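Long-range contacts in acetylxylan esterase A (Aspergillus awamori, PDB 5X6S), which cleaves acetyl side groups from the backbone of acetylated xylan, acting as a secreted serine esterase of carbohydrate esterase family 1: residues Ala138-Tyr142 and Asp268-Phe272; Ile33-Tyr39 and Lys112-Ser118; Cys164-Ile170 and Thr204-Asn209. One frame throughout, in Å; residues are numbered along the deposited sequence.

Contact 1: residues Ala138-Tyr142 and Asp268-Phe272; sequences AATVY and DMEWF
In this alpha/beta-hydrolase fold the C-terminal helix packs against an inner strand of the central beta-sheet, and Ala138-Tyr142 and Asp268-Phe272 are the segments through which the two meet. The first is a beta-strand lying between strands 113-118 and 193-199; the second is the last part of helix 265-272, with the helical bond from Phe272 N to Asp268 O at 2.8 Å. The segment axes approach to 8.8 Å and run roughly antiparallel, at 148°, so that Ala138 faces Phe272 (CA-CA 6.0 Å) and Thr140 faces Asp268 (7.0 Å).

Van der Waals contacts make up one part of the interface. Alternation along the strand points the CA-to-CB bonds of Ala138 and Thr140 toward the helix, whereas Val141 packs on helix 120-131 across the sheet. Ala138 CB lies 4.0 Å from Trp271 CD1 and 4.3 Å from Phe272 CD1. The Phe272 ring (chi1 m) stacks with Phe114 of the adjoining strand. Thr140 CG2 lies 3.4 Å from Asp268 OD1, and Thr140 OG1, whose hydrogen-bond partner is Gln195, sits 3.5 Å from Phe272 CE1.

Two side-chain hydrogen bonds, with Thr140 between them, tie helix to strand. Tyr142, with chi1 m, brings its hydroxyl to the carboxylate of Asp268 (also m), and OH donates to OD1 at 2.6 Å; the other oxygen, OD2, is bonded to Tyr53. The t rotamer of Trp271 turns the NE1 edge of the indole to the strand backbone, where Trp271 NE1 donates to the main-chain oxygen Ala139 O at 3.1 Å.

Contact 2: residues Ile33-Tyr39 and Lys112-Ser118; sequences IVVAIHY and KVFVTGS
Six main-chain hydrogen bonds join Ile33-Tyr39 to Lys112-Ser118 in a parallel ladder. Ile33 N donates to Lys112 O, Val35 N to Phe114 O and Ile37 N to Thr116 O, each at 2.8 Å; Phe114 N reaches Ile33 O at 2.9 Å, Thr116 N Val35 O at 2.8 Å and Ser118 N Ile37 O at 3.3 Å. Ile33, Val35 and Ile37 thus use both N and O toward 112-118, while Val34 and Ala36 turn theirs to strand 63-68. The register runs from Ile33-Val113 to Ile37-Gly117 (CA-CA 4.3-5.1 Å), the strand axes lying 4.5 Å apart at 17°.

On one face Ile33, Val35 and Val113 pack on helix 91-106 and Val115 joins them, with Val35 CB 4.0 Å from Val115 CG2; Ile37 (m, t) extends CD1 to 3.5 Å from the same CG2. Val34, Ala36, Phe114 and Thr116 occupy the other face, where Val34 CG1 meets Thr116 CG2 at 4.0 Å. At Gly117 a CB would clash, 2.9 Å from Ile37 O. Beyond the ladder, Tyr39 CA approaches Ser118 O at 3.5 Å.

These are central parallel strands of an alpha/beta-hydrolase sheet, the second leading into a probable GxSxG nucleophile elbow at Ser119, the active-site serine by similarity.

Contact 3: residues Cys164-Ile170 and Thr204-Asn209; sequences CAQGDVI and TLYPQN. With NAG (2-acetamido-2-deoxy-beta-D-glucopyranose), chain C.
Thr204-Asn209 passes from a loop into helix 208-221 while crossing the end of the short helix 162-165 and the turn after it. At Thr204 the side chain points away from Cys164-Ile170 and packs on His259. Leu205 (m, t) follows opposite Ala165, CA-CA 4.6 Å, with its CD2 3.9 Å from Ala165 CB; its backbone N bonds to Asp202. Next, Tyr206 N donates to Ala165 O at 2.8 Å in an almost linear bond, and Tyr206 CB rests 3.3 Å from Gln166 O.

Beyond Pro207, Gln208 (t) puts CG 3.6 Å from both Gly167 O and Ile170 CG1, while its NE2 bonds to Glu212. Asn209 (chi1 m) completes the crossing: ND2 donates to Cys164 O at 3.0 Å and, weakly, to Tyr206 O at 3.0 Å. A water lies between Val169 O (2.8 Å) and Asn209 OD1 (3.1 Å).

Such closeness depends on Gly167, at phi/psi 88/20°: a CB would stand about 3.0 Å from Tyr206 CB. Cys164 is disulfide-bonded to Cys149, and Val169 CG1 touches O6 of the N-acetylglucosamine at 3.4 Å, part of the protein's own glycan. The turn at Gly167, with Gly167 N bonded to Cys164 O at 2.9 Å, is a Schellman motif, here closing helix 162-165 against the start of helix 208-221.

How the contacts relate
Contacts 1 and 2 share one sheet, their centres 9 Å apart, because strands 138-142 and 113-118 are neighbours: Thr140 N lies 3.0 Å from Val115 O and Thr140 O lies 2.8 Å from Thr116 OG1, both probable hydrogen bonds. Contact 3 stands apart, its centre about 22 Å from that of contact 1 and 23 Å from that of contact 2, touching neither. All three nevertheless approach Ser119, the active-site serine by similarity: the side chains of Tyr39, Leu205 and Tyr142 come within about 4, 5 and 7 Å of its side chain. Ser119, His259 and Asp202 probably form the triad, and Thr204 and Leu205 of contact 3 pack on His259.

Contact 1: residues Ala138-Tyr142 and Asp268-Phe272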
loop_
_atom_site.group_PDB
_atom_site.type_symbol
_atom_site.label_atom_id
_atom_site.label_comp_id
_atom_site.label_asym_id
_atom_site.label_seq_id
_atom_site.Cartn_x
_atom_site.Cartn_y
_atom_site.Cartn_z
ATOM N N ALA A 138 -0.630 4.771 8.814
ATOM C CA ALA A 138 -1.097 5.780 9.800
ATOM C C ALA A 138 -0.050 6.823 9.942
ATOM O O ALA A 138 1.141 6.568 9.595
ATOM C CB ALA A 138 -1.396 5.146 11.171
ATOM N N ALA A 139 -0.454 7.985 10.439
ATOM C CA ALA A 139 0.394 9.148 10.613
ATOM C C ALA A 139 0.026 9.845 11.881
ATOM O O ALA A 139 -1.190 9.881 12.222
ATOM C CB ALA A 139 0.218 10.128 9.488
ATOM N N THR A 140 1.021 10.450 12.548
ATOM C CA THR A 140 0.780 11.269 13.772
ATOM C C THR A 140 1.387 12.629 13.539
ATOM O O THR A 140 2.590 12.739 13.235
ATOM C CB THR A 140 1.319 10.565 15.077
ATOM O OG1 THR A 140 0.610 9.333 15.307
ATOM C CG2 THR A 140 1.149 11.460 16.332
ATOM N N VAL A 141 0.600 13.676 13.707
ATOM C CA VAL A 141 0.971 15.047 13.435
ATOM C C VAL A 141 1.083 15.807 14.760
ATOM O O VAL A 141 0.071 15.932 15.506
ATOM C CB VAL A 141 -0.061 15.725 12.480
ATOM C CG1 VAL A 141 0.240 17.159 12.189
ATOM C CG2 VAL A 141 -0.195 14.933 11.167
ATOM N N TYR A 142 2.298 16.245 15.079
ATOM C CA TYR A 142 2.571 17.092 16.269
ATOM C C TYR A 142 2.694 18.583 15.896
ATOM O O TYR A 142 3.777 19.083 15.545
ATOM C CB TYR A 142 3.808 16.614 17.068
ATOM C CG TYR A 142 3.580 15.339 17.794
ATOM C CD1 TYR A 142 2.817 15.318 18.978
ATOM C CD2 TYR A 142 4.084 14.125 17.322
ATOM C CE1 TYR A 142 2.561 14.142 19.634
ATOM C CE2 TYR A 142 3.827 12.907 18.019
ATOM C CZ TYR A 142 3.087 12.948 19.178
ATOM O OH TYR A 142 2.814 11.830 19.891
ATOM N N ASP A 268 2.055 6.901 20.267
ATOM C CA ASP A 268 2.316 6.703 18.838
ATOM C C ASP A 268 2.326 5.214 18.543
ATOM O O ASP A 268 1.726 4.774 17.558
ATOM C CB ASP A 268 3.655 7.306 18.387
ATOM C CG ASP A 268 3.730 8.807 18.490
ATOM O OD1 ASP A 268 2.709 9.507 18.699
ATOM O OD2 ASP A 268 4.871 9.346 18.394
ATOM N N MET A 269 3.020 4.430 19.378
ATOM C CA MET A 269 3.060 2.979 19.249
ATOM C C MET A 269 1.666 2.329 19.182
ATOM O O MET A 269 1.432 1.345 18.448
ATOM C CB MET A 269 3.913 2.356 20.379
ATOM C CG MET A 269 5.392 2.757 20.406
ATOM S SD MET A 269 6.257 2.458 18.816
ATOM C CE MET A 269 6.110 4.045 18.008
ATOM N N GLU A 270 0.756 2.869 19.987
ATOM C CA GLU A 270 -0.619 2.388 20.074
ATOM C C GLU A 270 -1.385 2.782 18.808
ATOM O O GLU A 270 -2.081 1.960 18.248
ATOM C CB GLU A 270 -1.300 2.979 21.303
ATOM C CG GLU A 270 -0.842 2.330 22.590
ATOM C CD GLU A 270 -1.381 3.023 23.849
ATOM O OE1 GLU A 270 -2.389 3.759 23.766
ATOM O OE2 GLU A 270 -0.753 2.850 24.905
ATOM N N TRP A 271 -1.210 4.033 18.347
ATOM C CA TRP A 271 -1.921 4.504 17.154
ATOM C C TRP A 271 -1.451 3.728 15.928
ATOM O O TRP A 271 -2.248 3.293 15.071
ATOM C CB TRP A 271 -1.687 5.999 16.956
ATOM C CG TRP A 271 -2.295 6.571 15.712
ATOM C CD1 TRP A 271 -1.652 7.149 14.672
ATOM C CD2 TRP A 271 -3.693 6.568 15.372
ATOM N NE1 TRP A 271 -2.550 7.546 13.723
ATOM C CE2 TRP A 271 -3.818 7.203 14.135
ATOM C CE3 TRP A 271 -4.856 6.117 16.022
ATOM C CZ2 TRP A 271 -5.049 7.396 13.519
ATOM C CZ3 TRP A 271 -6.099 6.325 15.378
ATOM C CH2 TRP A 271 -6.164 6.936 14.158
ATOM N N PHE A 272 -0.134 3.539 15.848
ATOM C CA PHE A 272 0.458 2.808 14.748
ATOM C C PHE A 272 0.061 1.361 14.793
ATOM O O PHE A 272 -0.157 0.784 13.753
ATOM C CB PHE A 272 1.979 2.909 14.748
ATOM C CG PHE A 272 2.516 4.282 14.581
ATOM C CD1 PHE A 272 1.737 5.307 14.148
ATOM C CD2 PHE A 272 3.869 4.539 14.845
ATOM C CE1 PHE A 272 2.250 6.572 14.008
ATOM C CE2 PHE A 272 4.415 5.799 14.708
ATOM C CZ PHE A 272 3.600 6.841 14.267
#

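Contact 2: residues Ile33-Tyr39 and Lys112-Ser118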
loop_
_atom_site.group_PDB
_atom_site.type_symbol
_atom_site.label_atom_id
_atom_site.label_comp_id
_atom_site.label_asym_id
_atom_site.label_seq_id
_atom_site.Cartn_x
_atom_site.Cartn_y
_atom_site.Cartn_z
ATOM N N ILE A 33 8.276 0.319 9.768
ATOM C CA ILE A 33 9.080 1.535 9.512
ATOM C C ILE A 33 8.364 2.721 10.105
ATOM O O ILE A 33 7.150 2.864 9.954
ATOM C CB ILE A 33 9.327 1.814 7.982
ATOM C CG1 ILE A 33 10.237 0.750 7.362
ATOM C CG2 ILE A 33 9.854 3.212 7.764
ATOM C CD1 ILE A 33 10.250 0.748 5.853
ATOM N N VAL A 34 9.108 3.564 10.784
ATOM C CA VAL A 34 8.595 4.862 11.246
ATOM C C VAL A 34 9.434 5.953 10.618
ATOM O O VAL A 34 10.665 5.967 10.790
ATOM C CB VAL A 34 8.636 5.028 12.812
ATOM C CG1 VAL A 34 8.240 6.457 13.227
ATOM C CG2 VAL A 34 7.715 4.038 13.485
ATOM N N VAL A 35 8.782 6.877 9.893
ATOM C CA VAL A 35 9.443 8.008 9.312
ATOM C C VAL A 35 9.200 9.177 10.294
ATOM O O VAL A 35 8.029 9.511 10.574
ATOM C CB VAL A 35 8.931 8.367 7.873
ATOM C CG1 VAL A 35 9.653 9.561 7.298
ATOM C CG2 VAL A 35 8.955 7.197 6.899
ATOM N N ALA A 36 10.277 9.755 10.820
ATOM C CA ALA A 36 10.223 10.773 11.849
ATOM C C ALA A 36 10.850 12.066 11.306
ATOM O O ALA A 36 12.073 12.122 11.014
ATOM C CB ALA A 36 10.940 10.296 13.128
ATOM N N ILE A 37 10.014 13.111 11.131
ATOM C CA ILE A 37 10.376 14.271 10.332
ATOM C C ILE A 37 10.571 15.530 11.185
ATOM O O ILE A 37 9.641 15.951 11.910
ATOM C CB ILE A 37 9.335 14.554 9.236
ATOM C CG1 ILE A 37 9.000 13.266 8.447
ATOM C CG2 ILE A 37 9.805 15.709 8.347
ATOM C CD1 ILE A 37 7.898 13.422 7.374
ATOM N N HIS A 38 11.783 16.095 11.118
ATOM C CA HIS A 38 12.237 17.086 12.044
ATOM C C HIS A 38 11.613 18.491 11.789
ATOM O O HIS A 38 11.035 18.741 10.728
ATOM C CB HIS A 38 13.759 17.173 11.984
ATOM C CG HIS A 38 14.289 17.805 10.741
ATOM N ND1 HIS A 38 14.274 19.173 10.521
ATOM C CD2 HIS A 38 14.877 17.258 9.655
ATOM C CE1 HIS A 38 14.824 19.444 9.356
ATOM N NE2 HIS A 38 15.205 18.297 8.800
ATOM N N TYR A 39 11.755 19.365 12.791
ATOM C CA TYR A 39 11.260 20.775 12.807
ATOM C C TYR A 39 12.265 21.759 12.172
ATOM O O TYR A 39 13.415 21.416 11.910
ATOM C CB TYR A 39 10.938 21.160 14.271
ATOM C CG TYR A 39 11.974 20.644 15.247
ATOM C CD1 TYR A 39 13.268 21.196 15.280
ATOM C CD2 TYR A 39 11.714 19.540 16.043
ATOM C CE1 TYR A 39 14.250 20.697 16.146
ATOM C CE2 TYR A 39 12.670 19.021 16.907
ATOM C CZ TYR A 39 13.952 19.598 16.950
ATOM O OH TYR A 39 14.891 19.089 17.788
ATOM N N LYS A 112 3.222 -1.885 7.306
ATOM C CA LYS A 112 3.518 -1.327 8.632
ATOM C C LYS A 112 4.495 -0.151 8.530
ATOM O O LYS A 112 5.524 -0.137 9.223
ATOM C CB LYS A 112 4.073 -2.411 9.592
ATOM C CG LYS A 112 3.079 -3.549 9.885
ATOM C CD LYS A 112 3.675 -4.580 10.820
ATOM C CE LYS A 112 2.593 -5.644 11.135
ATOM N NZ LYS A 112 3.243 -6.851 11.728
ATOM N N VAL A 113 4.105 0.861 7.740
ATOM C CA VAL A 113 4.922 2.052 7.521
ATOM C C VAL A 113 4.134 3.269 8.005
ATOM O O VAL A 113 2.939 3.443 7.661
ATOM C CB VAL A 113 5.381 2.191 6.027
ATOM C CG1 VAL A 113 6.279 3.405 5.824
ATOM C CG2 VAL A 113 6.043 0.925 5.522
ATOM N N PHE A 114 4.778 4.088 8.832
ATOM C CA PHE A 114 4.107 5.157 9.563
ATOM C C PHE A 114 4.916 6.423 9.390
ATOM O O PHE A 114 6.103 6.328 9.185
ATOM C CB PHE A 114 3.986 4.749 11.053
ATOM C CG PHE A 114 3.280 3.438 11.219
ATOM C CD1 PHE A 114 1.876 3.376 11.150
ATOM C CD2 PHE A 114 3.996 2.265 11.411
ATOM C CE1 PHE A 114 1.214 2.141 11.216
ATOM C CE2 PHE A 114 3.327 1.025 11.505
ATOM C CZ PHE A 114 1.924 0.980 11.397
ATOM N N VAL A 115 4.292 7.580 9.518
ATOM C CA VAL A 115 4.978 8.843 9.356
ATOM C C VAL A 115 4.523 9.803 10.437
ATOM O O VAL A 115 3.326 9.814 10.789
ATOM C CB VAL A 115 4.830 9.421 7.904
ATOM C CG1 VAL A 115 3.390 9.595 7.473
ATOM C CG2 VAL A 115 5.677 10.689 7.693
ATOM N N THR A 116 5.466 10.575 10.989
ATOM C CA THR A 116 5.185 11.496 12.094
ATOM C C THR A 116 6.241 12.597 12.065
ATOM O O THR A 116 7.321 12.430 11.459
ATOM C CB THR A 116 5.145 10.755 13.459
ATOM O OG1 THR A 116 4.902 11.671 14.501
ATOM C CG2 THR A 116 6.494 9.993 13.750
ATOM N N GLY A 117 5.927 13.731 12.669
ATOM C CA GLY A 117 6.779 14.882 12.613
ATOM C C GLY A 117 6.281 15.981 13.513
ATOM O O GLY A 117 5.127 15.931 13.944
ATOM N N SER A 118 7.160 16.936 13.837
ATOM C CA SER A 118 6.821 18.068 14.663
ATOM C C SER A 118 7.038 19.377 13.870
ATOM O O SER A 118 7.977 19.502 13.134
ATOM C CB SER A 118 7.652 18.072 15.975
ATOM O OG SER A 118 7.322 16.927 16.731
#

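Contact 3: residues Cys164-Ile170 and Thr204-Asn209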
loop_
_atom_site.group_PDB
_atom_site.type_symbol
_atom_site.label_atom_id
_atom_site.label_comp_id
_atom_site.label_asym_id
_atom_site.label_seq_id
_atom_site.Cartn_x
_atom_site.Cartn_y
_atom_site.Cartn_z
ATOM N N CYS A 164 -1.355 31.355 6.753
ATOM C CA CYS A 164 -1.653 30.023 7.284
ATOM C C CYS A 164 -1.191 29.926 8.729
ATOM O O CYS A 164 -1.989 29.600 9.603
ATOM C CB CYS A 164 -0.997 28.929 6.425
ATOM S SG CYS A 164 -1.136 27.300 7.131
ATOM N N ALA A 165 0.077 30.225 8.974
ATOM C CA ALA A 165 0.687 30.062 10.327
ATOM C C ALA A 165 -0.091 30.886 11.390
ATOM O O ALA A 165 -0.309 30.430 12.524
ATOM C CB ALA A 165 2.135 30.457 10.303
ATOM N N GLN A 166 -0.518 32.087 10.996
ATOM C CA GLN A 166 -1.306 32.955 11.923
ATOM C C GLN A 166 -2.705 32.447 12.201
ATOM O O GLN A 166 -3.390 32.966 13.111
ATOM C CB GLN A 166 -1.397 34.388 11.398
ATOM C CG GLN A 166 -0.113 35.181 11.453
ATOM C CD GLN A 166 -0.085 36.253 10.372
ATOM O OE1 GLN A 166 -1.127 36.588 9.760
ATOM N NE2 GLN A 166 1.108 36.780 10.096
ATOM N N GLY A 167 -3.163 31.471 11.431
ATOM C CA GLY A 167 -4.483 30.880 11.625
ATOM C C GLY A 167 -5.572 31.635 10.859
ATOM O O GLY A 167 -6.770 31.526 11.197
ATOM N N ASP A 168 -5.142 32.409 9.841
ATOM C CA ASP A 168 -6.036 33.249 9.030
ATOM C C ASP A 168 -6.598 32.576 7.777
ATOM O O ASP A 168 -7.361 33.199 7.035
ATOM C CB ASP A 168 -5.364 34.590 8.700
ATOM C CG ASP A 168 -5.146 35.438 9.944
ATOM O OD1 ASP A 168 -6.015 35.360 10.808
ATOM O OD2 ASP A 168 -4.114 36.129 10.074
ATOM N N VAL A 169 -6.264 31.286 7.566
ATOM C CA VAL A 169 -6.841 30.526 6.470
ATOM C C VAL A 169 -7.898 29.546 7.007
ATOM O O VAL A 169 -7.587 28.501 7.629
ATOM C CB VAL A 169 -5.755 29.787 5.608
ATOM C CG1 VAL A 169 -6.393 29.082 4.414
ATOM C CG2 VAL A 169 -4.626 30.723 5.171
ATOM N N ILE A 170 -9.164 29.888 6.767
ATOM C CA ILE A 170 -10.287 29.117 7.291
ATOM C C ILE A 170 -11.205 28.773 6.136
ATOM O O ILE A 170 -11.681 29.673 5.392
ATOM C CB ILE A 170 -11.079 29.890 8.405
ATOM C CG1 ILE A 170 -10.150 30.260 9.560
ATOM C CG2 ILE A 170 -12.224 29.040 8.949
ATOM C CD1 ILE A 170 -10.529 31.524 10.322
ATOM N N THR A 204 2.985 30.029 17.252
ATOM C CA THR A 204 3.808 29.866 16.028
ATOM C C THR A 204 2.909 29.365 14.897
ATOM O O THR A 204 2.783 30.002 13.846
ATOM C CB THR A 204 4.940 28.850 16.253
ATOM O OG1 THR A 204 5.816 29.347 17.270
ATOM C CG2 THR A 204 5.724 28.619 14.990
ATOM N N LEU A 205 2.271 28.228 15.138
ATOM C CA LEU A 205 1.225 27.709 14.270
ATOM C C LEU A 205 -0.072 27.749 15.060
ATOM O O LEU A 205 -0.356 26.872 15.906
ATOM C CB LEU A 205 1.519 26.279 13.771
ATOM C CG LEU A 205 2.887 26.092 13.088
ATOM C CD1 LEU A 205 3.056 24.680 12.610
ATOM C CD2 LEU A 205 3.093 27.109 11.967
ATOM N N TYR A 206 -0.867 28.788 14.766
ATOM C CA TYR A 206 -2.046 29.097 15.567
ATOM C C TYR A 206 -3.050 27.962 15.562
ATOM O O TYR A 206 -3.197 27.236 14.564
ATOM C CB TYR A 206 -2.647 30.480 15.179
ATOM C CG TYR A 206 -1.906 31.631 15.850
ATOM C CD1 TYR A 206 -0.674 32.074 15.373
ATOM C CD2 TYR A 206 -2.430 32.243 17.003
ATOM C CE1 TYR A 206 0.034 33.105 16.006
ATOM C CE2 TYR A 206 -1.752 33.271 17.641
ATOM C CZ TYR A 206 -0.507 33.689 17.137
ATOM O OH TYR A 206 0.184 34.698 17.758
ATOM N N PRO A 207 -3.765 27.779 16.696
ATOM C CA PRO A 207 -4.587 26.594 16.890
ATOM C C PRO A 207 -5.739 26.422 15.901
ATOM O O PRO A 207 -6.344 25.337 15.844
ATOM C CB PRO A 207 -5.134 26.756 18.340
ATOM C CG PRO A 207 -4.758 28.106 18.780
ATOM C CD PRO A 207 -3.728 28.675 17.874
ATOM N N GLN A 208 -6.083 27.476 15.163
ATOM C CA GLN A 208 -7.082 27.348 14.088
ATOM C C GLN A 208 -6.679 26.209 13.106
ATOM O O GLN A 208 -7.543 25.416 12.637
ATOM C CB GLN A 208 -7.272 28.672 13.298
ATOM C CG GLN A 208 -8.407 28.558 12.264
ATOM C CD GLN A 208 -9.735 28.366 12.923
ATOM O OE1 GLN A 208 -10.024 29.041 13.908
ATOM N NE2 GLN A 208 -10.531 27.465 12.430
ATOM N N ASN A 209 -5.366 26.128 12.873
ATOM C CA ASN A 209 -4.773 25.096 12.044
ATOM C C ASN A 209 -5.059 23.711 12.508
ATOM O O ASN A 209 -5.145 22.793 11.703
ATOM C CB ASN A 209 -3.271 25.319 11.918
ATOM C CG ASN A 209 -2.944 26.547 11.128
ATOM O OD1 ASN A 209 -3.353 26.677 9.962
ATOM N ND2 ASN A 209 -2.158 27.438 11.724
HETATM C C1 NAG C . -0.934 30.992 1.698
HETATM C C2 NAG C . -0.976 31.431 0.229
HETATM C C3 NAG C . -2.407 31.528 -0.303
HETATM C C4 NAG C . -3.191 30.244 -0.045
HETATM C C5 NAG C . -3.029 29.813 1.426
HETATM C C6 NAG C . -3.619 28.438 1.655
HETATM C C7 NAG C . 0.750 32.997 -0.538
HETATM C C8 NAG C . 1.286 34.391 -0.459
HETATM N N2 NAG C . -0.341 32.728 0.143
HETATM O O3 NAG C . -2.337 31.839 -1.682
HETATM O O4 NAG C . -4.585 30.341 -0.277
HETATM O O5 NAG C . -1.687 29.804 1.900
HETATM O O6 NAG C . -3.472 28.137 3.035
HETATM O O7 NAG C . 1.359 32.156 -1.213
HETATM O O HOH W 1 -5.154 28.954 8.981
#